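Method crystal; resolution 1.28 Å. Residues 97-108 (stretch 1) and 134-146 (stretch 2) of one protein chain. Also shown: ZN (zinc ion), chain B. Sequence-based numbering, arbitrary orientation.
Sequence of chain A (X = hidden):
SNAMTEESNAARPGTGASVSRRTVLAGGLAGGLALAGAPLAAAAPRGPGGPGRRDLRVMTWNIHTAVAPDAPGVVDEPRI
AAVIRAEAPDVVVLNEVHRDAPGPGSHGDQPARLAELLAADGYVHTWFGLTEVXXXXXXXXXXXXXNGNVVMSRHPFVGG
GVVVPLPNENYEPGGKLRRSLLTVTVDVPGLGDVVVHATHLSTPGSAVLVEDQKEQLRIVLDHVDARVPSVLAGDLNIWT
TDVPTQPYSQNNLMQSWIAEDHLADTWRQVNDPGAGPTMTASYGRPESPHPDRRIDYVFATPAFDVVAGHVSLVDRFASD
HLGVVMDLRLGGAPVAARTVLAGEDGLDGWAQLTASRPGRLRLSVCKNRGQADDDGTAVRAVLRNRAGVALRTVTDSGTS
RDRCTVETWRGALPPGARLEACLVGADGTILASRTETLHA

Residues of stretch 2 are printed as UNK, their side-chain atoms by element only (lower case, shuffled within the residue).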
# COMPACT_ATOMS: atom_id res chain seq x y z
N VAL A 97 -3.00 -12.24 -11.88
CA VAL A 97 -2.29 -13.36 -12.44
C VAL A 97 -3.30 -14.50 -12.57
O VAL A 97 -3.92 -14.90 -11.58
CB VAL A 97 -1.12 -13.81 -11.51
CG1 VAL A 97 -0.32 -14.92 -12.18
CG2 VAL A 97 -0.23 -12.64 -11.14
N HIS A 98 -3.49 -15.00 -13.79
CA HIS A 98 -4.48 -16.06 -14.02
C HIS A 98 -3.86 -17.44 -14.02
O HIS A 98 -2.69 -17.62 -14.38
CB HIS A 98 -5.27 -15.85 -15.32
CG HIS A 98 -6.37 -14.85 -15.19
ND1 HIS A 98 -7.41 -14.78 -16.10
CD2 HIS A 98 -6.60 -13.89 -14.26
CE1 HIS A 98 -8.23 -13.81 -15.72
NE2 HIS A 98 -7.76 -13.26 -14.62
N ARG A 99 -4.65 -18.41 -13.61
CA ARG A 99 -4.29 -19.80 -13.77
C ARG A 99 -5.51 -20.47 -14.39
O ARG A 99 -6.48 -20.80 -13.70
CB ARG A 99 -3.91 -20.42 -12.43
CG ARG A 99 -3.46 -21.87 -12.54
CD ARG A 99 -2.46 -22.23 -11.46
NE ARG A 99 -3.08 -22.41 -10.15
CZ ARG A 99 -2.39 -22.62 -9.03
NH1 ARG A 99 -1.07 -22.68 -9.07
NH2 ARG A 99 -3.02 -22.78 -7.88
N ASP A 100 -5.47 -20.61 -15.72
CA ASP A 100 -6.65 -21.00 -16.51
C ASP A 100 -6.45 -22.33 -17.20
O ASP A 100 -5.37 -22.60 -17.74
CB ASP A 100 -6.92 -20.00 -17.63
CG ASP A 100 -7.22 -18.60 -17.16
OD1 ASP A 100 -7.66 -18.39 -15.99
OD2 ASP A 100 -7.02 -17.68 -17.98
N ALA A 101 -7.51 -23.14 -17.24
CA ALA A 101 -7.58 -24.30 -18.11
C ALA A 101 -7.69 -23.82 -19.57
O ALA A 101 -7.98 -22.66 -19.81
CB ALA A 101 -8.79 -25.15 -17.72
N PRO A 102 -7.46 -24.72 -20.55
CA PRO A 102 -7.59 -24.30 -21.95
C PRO A 102 -9.02 -23.90 -22.32
O PRO A 102 -9.97 -24.41 -21.74
CB PRO A 102 -7.19 -25.56 -22.73
CG PRO A 102 -6.30 -26.29 -21.81
CD PRO A 102 -6.86 -26.06 -20.43
N GLY A 103 -9.15 -23.00 -23.29
CA GLY A 103 -10.44 -22.54 -23.76
C GLY A 103 -10.31 -21.18 -24.40
O GLY A 103 -9.23 -20.58 -24.36
N PRO A 104 -11.39 -20.67 -24.99
CA PRO A 104 -11.34 -19.38 -25.68
C PRO A 104 -10.90 -18.25 -24.75
O PRO A 104 -11.57 -17.96 -23.75
CB PRO A 104 -12.78 -19.17 -26.17
CG PRO A 104 -13.62 -20.16 -25.43
CD PRO A 104 -12.72 -21.31 -25.09
N GLY A 105 -9.76 -17.65 -25.06
CA GLY A 105 -9.25 -16.54 -24.29
C GLY A 105 -8.42 -16.92 -23.08
O GLY A 105 -8.00 -16.05 -22.32
N SER A 106 -8.18 -18.22 -22.89
CA SER A 106 -7.41 -18.68 -21.73
C SER A 106 -6.03 -18.05 -21.66
O SER A 106 -5.41 -17.80 -22.70
CB SER A 106 -7.29 -20.20 -21.76
OG SER A 106 -6.41 -20.66 -20.75
N HIS A 107 -5.55 -17.79 -20.44
CA HIS A 107 -4.22 -17.24 -20.20
C HIS A 107 -3.22 -18.32 -19.82
O HIS A 107 -2.05 -18.03 -19.56
CB HIS A 107 -4.28 -16.20 -19.08
CG HIS A 107 -5.07 -14.98 -19.43
ND1 HIS A 107 -6.39 -14.81 -19.08
CD2 HIS A 107 -4.72 -13.87 -20.13
CE1 HIS A 107 -6.82 -13.65 -19.54
NE2 HIS A 107 -5.83 -13.06 -20.19
N GLY A 108 -3.68 -19.56 -19.75
CA GLY A 108 -2.84 -20.67 -19.33
C GLY A 108 -2.42 -20.56 -17.87
O GLY A 108 -3.04 -19.86 -17.08
N UNK A 134 -13.78 -19.00 -12.65
CA UNK A 134 -14.78 -18.92 -13.71
C UNK A 134 -15.11 -17.48 -14.11
O UNK A 134 -16.25 -17.04 -14.00
c UNK A 134 -15.78 -21.16 -13.13
c UNK A 134 -16.04 -19.69 -13.33
o UNK A 134 -14.69 -21.63 -13.54
o UNK A 134 -16.65 -21.86 -12.57
N UNK A 135 -14.08 -16.78 -14.58
CA UNK A 135 -14.21 -15.39 -14.98
C UNK A 135 -14.56 -15.28 -16.46
O UNK A 135 -14.17 -16.13 -17.26
c UNK A 135 -12.36 -14.62 -13.29
c UNK A 135 -11.60 -13.34 -13.01
c UNK A 135 -12.90 -14.64 -14.73
c UNK A 135 -11.50 -15.84 -12.97
N UNK A 136 -15.29 -14.22 -16.82
CA UNK A 136 -15.52 -13.93 -18.24
C UNK A 136 -14.19 -13.71 -18.98
O UNK A 136 -13.32 -12.98 -18.50
c UNK A 136 -16.02 -13.30 -15.94
c UNK A 136 -16.34 -12.63 -18.19
c UNK A 136 -17.03 -12.68 -16.87
N UNK A 137 -14.05 -14.38 -20.11
CA UNK A 137 -12.93 -14.20 -21.03
C UNK A 137 -13.54 -14.05 -22.41
O UNK A 137 -14.28 -14.93 -22.85
c UNK A 137 -10.57 -15.83 -17.72
n UNK A 137 -9.45 -15.69 -18.41
c UNK A 137 -12.03 -15.43 -21.03
c UNK A 137 -9.78 -15.51 -19.73
n UNK A 137 -11.60 -15.75 -18.55
c UNK A 137 -11.13 -15.54 -19.83
N UNK A 138 -13.26 -12.95 -23.07
CA UNK A 138 -13.77 -12.73 -24.44
C UNK A 138 -15.31 -12.79 -24.47
O UNK A 138 -15.88 -13.33 -25.37
c UNK A 138 -10.97 -14.47 -26.64
o UNK A 138 -9.81 -14.30 -27.00
c UNK A 138 -11.63 -13.44 -25.73
o UNK A 138 -11.59 -15.48 -26.99
c UNK A 138 -13.11 -13.70 -25.43
N UNK A 139 -15.95 -12.21 -23.48
CA UNK A 139 -17.40 -12.06 -23.49
C UNK A 139 -18.19 -13.26 -23.00
O UNK A 139 -19.42 -13.29 -23.12
N UNK A 140 -17.50 -14.25 -22.45
CA UNK A 140 -18.17 -15.42 -21.91
C UNK A 140 -17.39 -16.03 -20.76
O UNK A 140 -16.16 -16.00 -20.75
c UNK A 140 -18.40 -16.45 -23.00
N UNK A 141 -18.11 -16.58 -19.79
CA UNK A 141 -17.48 -17.28 -18.67
C UNK A 141 -16.61 -18.41 -19.20
O UNK A 141 -17.05 -19.21 -20.02
c UNK A 141 -17.91 -18.84 -16.73
c UNK A 141 -18.54 -17.85 -17.70
c UNK A 141 -19.23 -16.73 -16.96
N UNK A 142 -15.35 -18.44 -18.76
CA UNK A 142 -14.43 -19.49 -19.16
C UNK A 142 -14.32 -20.51 -18.05
O UNK A 142 -13.75 -20.22 -16.99
c UNK A 142 -10.62 -19.17 -20.06
c UNK A 142 -12.35 -20.68 -21.11
c UNK A 142 -11.96 -19.89 -19.86
c UNK A 142 -13.05 -18.89 -19.48
N UNK A 143 -14.88 -21.70 -18.26
CA UNK A 143 -14.79 -22.75 -17.24
C UNK A 143 -13.34 -23.09 -16.92
O UNK A 143 -12.50 -23.14 -17.82
c UNK A 143 -15.70 -22.12 -19.41
c UNK A 143 -15.49 -23.94 -17.91
c UNK A 143 -16.44 -23.31 -18.88
N UNK A 144 -13.04 -23.29 -15.64
CA UNK A 144 -11.71 -23.67 -15.24
C UNK A 144 -10.72 -22.53 -15.18
O UNK A 144 -9.52 -22.76 -15.01
N UNK A 145 -11.20 -21.29 -15.31
CA UNK A 145 -10.32 -20.14 -15.19
C UNK A 145 -10.22 -19.69 -13.73
O UNK A 145 -11.08 -20.00 -12.91
o UNK A 145 -12.12 -18.57 -15.71
c UNK A 145 -10.81 -18.99 -16.07
N UNK A 146 -9.16 -18.96 -13.41
CA UNK A 146 -9.02 -18.42 -12.07
C UNK A 146 -8.08 -17.24 -12.05
O UNK A 146 -7.20 -17.12 -12.90
o UNK A 146 -7.15 -19.78 -11.30
c UNK A 146 -8.51 -19.48 -11.09
ZN ZN B . -7.57 -15.86 -17.76
O HOH W 1 -6.32 -22.05 -9.93
O HOH W 2 -9.92 -21.68 -18.12
O HOH W 3 -12.40 -24.05 -20.43
O HOH W 4 -14.17 -17.53 -23.03

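Position 134 carries two carbons, the second bearing two oxygens, and touches nothing on stretch 1: Asp 134, whose OD1 accepts a hydrogen bond from the N of position 144 (3.1 Å). Position 135 has four carbons forked at the second, directed toward stretch 1, with a branch end 4.2 Å from His 98 NE2. The fork marks Leu 135, an apolar neighbour for the imidazole. At position 136 three carbons close a ring onto the backbone N; this is Pro 136, out of reach, its ring suited to a phi of -59°.

Position 137 shows one carbon and then a five-membered ring of three carbons and two nitrogens, one nitrogen 2.0 Å from the zinc. It is His 137. Its NE2 binds the metal, while ND1 donates to Leu 135 O at 2.9 Å, which fixes the ring's orientation; Gly 105 O lies at the ring edge, 3.2 Å from CD2.

Position 138 has three carbons, the third with two oxygens, one of them 3.6 Å from Pro 104 C: Glu 138, whose extended chain reaches over the Pro 104-Gly 105 peptide. A side chain at Gly 105 would crowd both it and His 137. Position 139 has no side-chain atoms; Gly 139 suits a turn whose backbone angles would jam a CB against the preceding carbonyl. Position 140 has one carbon: the small Ala 140, closing the type I' turn from His 137. Position 141, one carbon carrying two more, is Val 141, exposed where no particular side chain is demanded. Neither makes contact.

Position 142 again has four carbons forked at the second, packed 3.7 Å from Ser 106 CA and 3.8 Å from Gly 103 CA. This is Leu 142, buried against the 103-106 turn; a CB on Gly 103 would clash with its CD1. Position 143, three carbons in a ring with N, is Pro 143, suited to phi -58° as second residue of a type II turn. Position 144 is bare: Gly 144, with positive phi and no room for a CB beside Ala 101 CB.

Position 145 has one carbon and one oxygen, the carbon 3.2 Å from Asp 100 OD1: Ser 145. Its OG accepts from Leu 135 N (2.9 Å) and donates to Leu 142 O (2.6 Å), bracing stretch 2 itself. Position 146 matches, its oxygen 2.7 Å from Arg 99 O: Ser 146, whose OG donates that bond.

Two backbone hydrogen bonds, Arg 99 N to Ser 146 O (2.9 Å) and Ala 101 N to Gly 144 O (3.0 Å), join two involving side chains, the Ser 146 OG bond and Ser 146 N to Asp 100 OD1 (3.0 Å). Asp 100 OD2 binds ZN at 1.9 Å, alongside His 98 ND1, His 107 ND1 and His 137 NE2, each 2.0 Å from ZN. Three ligands from one stretch and one from the other thus pin the two stretches together.

Stretch 2 134-146: DLPHEGAVLPGSS
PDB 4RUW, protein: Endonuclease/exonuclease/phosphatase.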